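Side-chain contacts in PTS system, IIA component (Enterococcus faecalis, PDB 3BED), which probably acts as the phosphoryl-carrying IIA component of a mannose/sorbose-type phosphotransferase system, relaying phosphate in the uptake of its sugar: residues Asp112-Ala115 with Ala116-Gln120; Met26-Gly29 with Glu30-Ala34. All blocks are in the same frame, centred on the assembly; numbering follows the deposited sequence.

From the N terminus the chain first reaches interaction 2, where helix 16-28 ends at V28 and a type I turn from G29 to A32 leads toward strand 35-39, an outermost strand of the parallel sheet within the chain. Interaction 1 comes much later, inside helix 111-124, and closes no loop: it joins successive turns of one helix. The two contacts lie in series, neither nested nor crossed, with centres about 19 Å apart and nearest atoms about 10 Å apart. Helix 97-105 links them indirectly, since I101 and A104 pack on interaction 2 while E102 and A103 meet interaction 1. Both contacts also touch the second subunit.

Interaction 1 of 2, residues Asp112-Ala115 with Ala116-Gln120; sequences DELA and AYLTQ
The carbonyl oxygen of A115 is gripped twice by one residue, T119. The hydroxyl T119 OG1 donates to A115 O over 2.8 Å, and the backbone T119 N donates to the same oxygen over 2.9 Å. The two donors come from opposite faces of the carbonyl plane, the hydroxyl tilted 34° out of it, so the oxygen is held by one donor on each face of its plane. The hydroxyl can reach back a turn because the side-chain torsion (chi1 -59°) sets OG1 beside the backbone N and turns CG2 beside the carbonyl carbon. T119 OG1 is also hydrogen-bonded to T128 OG1 of the second subunit, which places this helix turn at the dimer interface.

The rest of the backbone follows the alpha-helical i to i+4 pattern: A116 N bonds to D112 O, Y117 N to E113 O at 2.9 Å, and L118 N to L114 O at 3.0 Å.

On the sheet-facing side, L114 and L118 meet one turn apart, their side chains running obliquely across each other. L114 CD1 lies 4.0 Å from L118 CG, an ordinary apolar contact. Their first torsions differ: L114 has CG anti to the backbone N (chi1 179°), whereas L118 has CG beside its backbone N, where it rests 3.4 Å from L114 O. Both leucines are buried. Y117 CB sits over the preceding turn, 3.4 Å from E113 O, and its ring then leads away from that turn.

D112 forms a salt bridge with R90 through OD1. Helix 111-124 thus lies against the sheet, L114 and L118 on L65 of strand 64-68 and A115 and T119 on V92 of strand 89-93, while L118 also meets helix 97-105 at E102 and A103.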
loop_
_atom_site.group_PDB
_atom_site.type_symbol
_atom_site.label_atom_id
_atom_site.label_comp_id
_atom_site.label_asym_id
_atom_site.label_seq_id
_atom_site.Cartn_x
_atom_site.Cartn_y
_atom_site.Cartn_z
ATOM N N ASP A 112 7.867 10.207 17.549
ATOM C CA ASP A 112 8.583 10.933 16.534
ATOM C C ASP A 112 9.661 10.033 15.911
ATOM O O ASP A 112 9.888 10.081 14.683
ATOM C CB ASP A 112 9.211 12.205 17.139
ATOM C CG ASP A 112 8.160 13.264 17.454
ATOM O OD1 ASP A 112 7.555 13.790 16.506
ATOM O OD2 ASP A 112 7.884 13.511 18.645
ATOM N N GLU A 113 10.318 9.222 16.749
ATOM C CA GLU A 113 11.334 8.303 16.243
ATOM C C GLU A 113 10.671 7.251 15.369
ATOM O O GLU A 113 11.183 6.913 14.306
ATOM C CB GLU A 113 12.060 7.603 17.376
ATOM C CG GLU A 113 13.130 6.653 16.867
ATOM C CD GLU A 113 14.066 6.229 17.955
ATOM O OE1 GLU A 113 14.286 7.060 18.868
ATOM O OE2 GLU A 113 14.578 5.088 17.901
ATOM N N LEU A 114 9.519 6.770 15.835
ATOM C CA LEU A 114 8.789 5.741 15.100
ATOM C C LEU A 114 8.287 6.295 13.754
ATOM O O LEU A 114 8.473 5.637 12.728
ATOM C CB LEU A 114 7.632 5.222 15.930
ATOM C CG LEU A 114 6.822 4.160 15.203
ATOM C CD1 LEU A 114 7.687 2.936 14.868
ATOM C CD2 LEU A 114 5.611 3.794 16.001
ATOM N N ALA A 115 7.703 7.502 13.730
ATOM C CA ALA A 115 7.319 8.104 12.438
ATOM C C ALA A 115 8.500 8.276 11.458
ATOM O O ALA A 115 8.390 8.012 10.251
ATOM C CB ALA A 115 6.573 9.435 12.663
ATOM N N ALA A 116 9.647 8.704 11.979
ATOM C CA ALA A 116 10.788 8.907 11.113
ATOM C C ALA A 116 11.265 7.561 10.532
ATOM O O ALA A 116 11.559 7.457 9.344
ATOM C CB ALA A 116 11.930 9.626 11.871
ATOM N N TYR A 117 11.317 6.535 11.388
ATOM C CA TYR A 117 11.716 5.198 10.968
ATOM C C TYR A 117 10.777 4.662 9.866
ATOM O O TYR A 117 11.242 4.171 8.829
ATOM C CB TYR A 117 11.701 4.260 12.183
ATOM C CG TYR A 117 11.997 2.834 11.820
ATOM C CD1 TYR A 117 13.249 2.479 11.281
ATOM C CD2 TYR A 117 11.020 1.845 11.985
ATOM C CE1 TYR A 117 13.528 1.166 10.941
ATOM C CE2 TYR A 117 11.289 0.521 11.641
ATOM C CZ TYR A 117 12.552 0.196 11.131
ATOM O OH TYR A 117 12.798 -1.123 10.771
ATOM N N LEU A 118 9.463 4.787 10.082
ATOM C CA LEU A 118 8.498 4.216 9.134
ATOM C C LEU A 118 8.443 5.004 7.843
ATOM O O LEU A 118 8.134 4.462 6.789
ATOM C CB LEU A 118 7.102 4.158 9.761
ATOM C CG LEU A 118 6.997 3.181 10.952
ATOM C CD1 LEU A 118 5.608 3.270 11.474
ATOM C CD2 LEU A 118 7.367 1.740 10.651
ATOM N N THR A 119 8.737 6.298 7.917
ATOM C CA THR A 119 8.889 7.086 6.707
ATOM C C THR A 119 10.015 6.539 5.867
ATOM O O THR A 119 9.875 6.351 4.642
ATOM C CB THR A 119 9.065 8.584 7.012
ATOM O OG1 THR A 119 7.899 9.014 7.729
ATOM C CG2 THR A 119 9.199 9.384 5.734
ATOM N N GLN A 120 11.149 6.288 6.513
ATOM C CA GLN A 120 12.280 5.742 5.791
ATOM C C GLN A 120 11.981 4.351 5.229
ATOM O O GLN A 120 12.337 4.057 4.087
ATOM C CB GLN A 120 13.502 5.702 6.694
ATOM C CG GLN A 120 14.687 4.976 6.112
ATOM C CD GLN A 120 14.716 3.497 6.540
ATOM O OE1 GLN A 120 14.655 3.157 7.751
ATOM N NE2 GLN A 120 14.780 2.607 5.545
#

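Interaction 2 of 2, residues Met26-Gly29 with Glu30-Ala34; sequences MIVG and ELADA
Apolar contact between V28 and A32 brings the last residue of helix 16-28 against the end of the turn that follows. One methyl of the valine, CG2, does the touching: it meets the methyl A32 CB at 3.4 Å, closer than usual for two carbons, so the packing here is tight. With V28 CG1 placed beside the backbone N (chi1 -54°), CG2 falls between the backbone N and the carbonyl carbon. A32 is buried and its CB points back toward the helix end; the same methyl lies 3.5 Å from G29 O.

A single backbone hydrogen bond across the contact closes the turn. A32 N donates to G29 O over 3.1 Å with an almost straight N-H...O angle of 170°, although it approaches from above the carbonyl plane. The bond closes a beta turn from G29 to A32, which the backbone angles of E30 and L31 at its corners make type I.

Backbone conformation makes the change of direction possible. G29 is the first residue to leave the helix and has a positive phi of 106°, a conformation that glycine adopts readily and that ends the helix there. Just beyond it, E30 is exposed, and its side chain is extended beyond CG.

A32 O is hydrogen-bonded by Q25 NE2, tying the turn back to helix 16-28, where A32 also packs on T24. Helix 97-105 flanks the junction, with I101 against V28 and A104 against A32, before the chain enters strand 35-39 beside strand 7-13.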
loop_
_atom_site.group_PDB
_atom_site.type_symbol
_atom_site.label_atom_id
_atom_site.label_comp_id
_atom_site.label_asym_id
_atom_site.label_seq_id
_atom_site.Cartn_x
_atom_site.Cartn_y
_atom_site.Cartn_z
HETATM N N MSE A 26 -0.802 -11.865 8.733
HETATM C CA MSE A 26 -0.434 -13.140 8.116
HETATM C C MSE A 26 1.058 -13.306 7.830
HETATM O O MSE A 26 1.522 -14.410 7.495
HETATM C CB MSE A 26 -1.276 -13.398 6.873
HETATM C CG MSE A 26 -2.766 -13.697 7.192
HETATM SE SE MSE A 26 -2.971 -15.517 7.872
HETATM C CE MSE A 26 -2.663 -16.463 6.180
ATOM N N ILE A 27 1.805 -12.218 7.995
ATOM C CA ILE A 27 3.236 -12.184 7.767
ATOM C C ILE A 27 3.975 -12.172 9.105
ATOM O O ILE A 27 4.949 -12.887 9.272
ATOM C CB ILE A 27 3.646 -10.962 6.887
ATOM C CG1 ILE A 27 3.102 -11.168 5.461
ATOM C CG2 ILE A 27 5.206 -10.755 6.859
ATOM C CD1 ILE A 27 3.153 -9.931 4.624
ATOM N N VAL A 28 3.508 -11.331 10.036
ATOM C CA VAL A 28 4.210 -11.155 11.334
ATOM C C VAL A 28 3.537 -11.866 12.499
ATOM O O VAL A 28 4.164 -12.067 13.539
ATOM C CB VAL A 28 4.472 -9.645 11.694
ATOM C CG1 VAL A 28 5.214 -8.904 10.558
ATOM C CG2 VAL A 28 3.200 -8.913 12.090
ATOM N N GLY A 29 2.288 -12.273 12.321
ATOM C CA GLY A 29 1.599 -12.934 13.382
ATOM C C GLY A 29 0.544 -12.149 14.091
ATOM O O GLY A 29 0.345 -10.943 13.835
ATOM N N GLU A 30 -0.105 -12.836 15.025
ATOM C CA GLU A 30 -1.303 -12.320 15.640
ATOM C C GLU A 30 -1.023 -11.086 16.479
ATOM O O GLU A 30 -1.952 -10.352 16.800
ATOM C CB GLU A 30 -1.969 -13.429 16.485
ATOM C CG GLU A 30 -1.013 -13.919 17.521
ATOM C CD GLU A 30 -1.550 -14.985 18.428
ATOM O OE1 GLU A 30 -2.684 -15.492 18.202
ATOM O OE2 GLU A 30 -0.815 -15.287 19.396
ATOM N N LEU A 31 0.241 -10.807 16.784
ATOM C CA LEU A 31 0.540 -9.639 17.615
ATOM C C LEU A 31 0.432 -8.327 16.844
ATOM O O LEU A 31 0.431 -7.253 17.463
ATOM C CB LEU A 31 1.882 -9.787 18.398
ATOM C CG LEU A 31 1.888 -10.859 19.533
ATOM C CD1 LEU A 31 3.280 -11.097 20.094
ATOM C CD2 LEU A 31 0.891 -10.614 20.681
ATOM N N ALA A 32 0.341 -8.392 15.509
ATOM C CA ALA A 32 0.155 -7.166 14.715
ATOM C C ALA A 32 -1.231 -6.640 14.989
ATOM O O ALA A 32 -2.221 -7.323 14.752
ATOM C CB ALA A 32 0.346 -7.446 13.225
ATOM N N ASP A 33 -1.299 -5.435 15.545
ATOM C CA ASP A 33 -2.575 -4.873 15.941
ATOM C C ASP A 33 -2.657 -3.395 15.601
ATOM O O ASP A 33 -1.685 -2.635 15.788
ATOM C CB ASP A 33 -2.836 -5.090 17.432
ATOM C CG ASP A 33 -4.304 -4.951 17.780
ATOM O OD1 ASP A 33 -5.177 -5.056 16.864
ATOM O OD2 ASP A 33 -4.591 -4.720 18.978
ATOM N N ALA A 34 -3.816 -2.999 15.097
ATOM C CA ALA A 34 -4.066 -1.598 14.779
ATOM C C ALA A 34 -5.546 -1.392 14.742
ATOM O O ALA A 34 -6.311 -2.332 14.415
ATOM C CB ALA A 34 -3.426 -1.189 13.427
#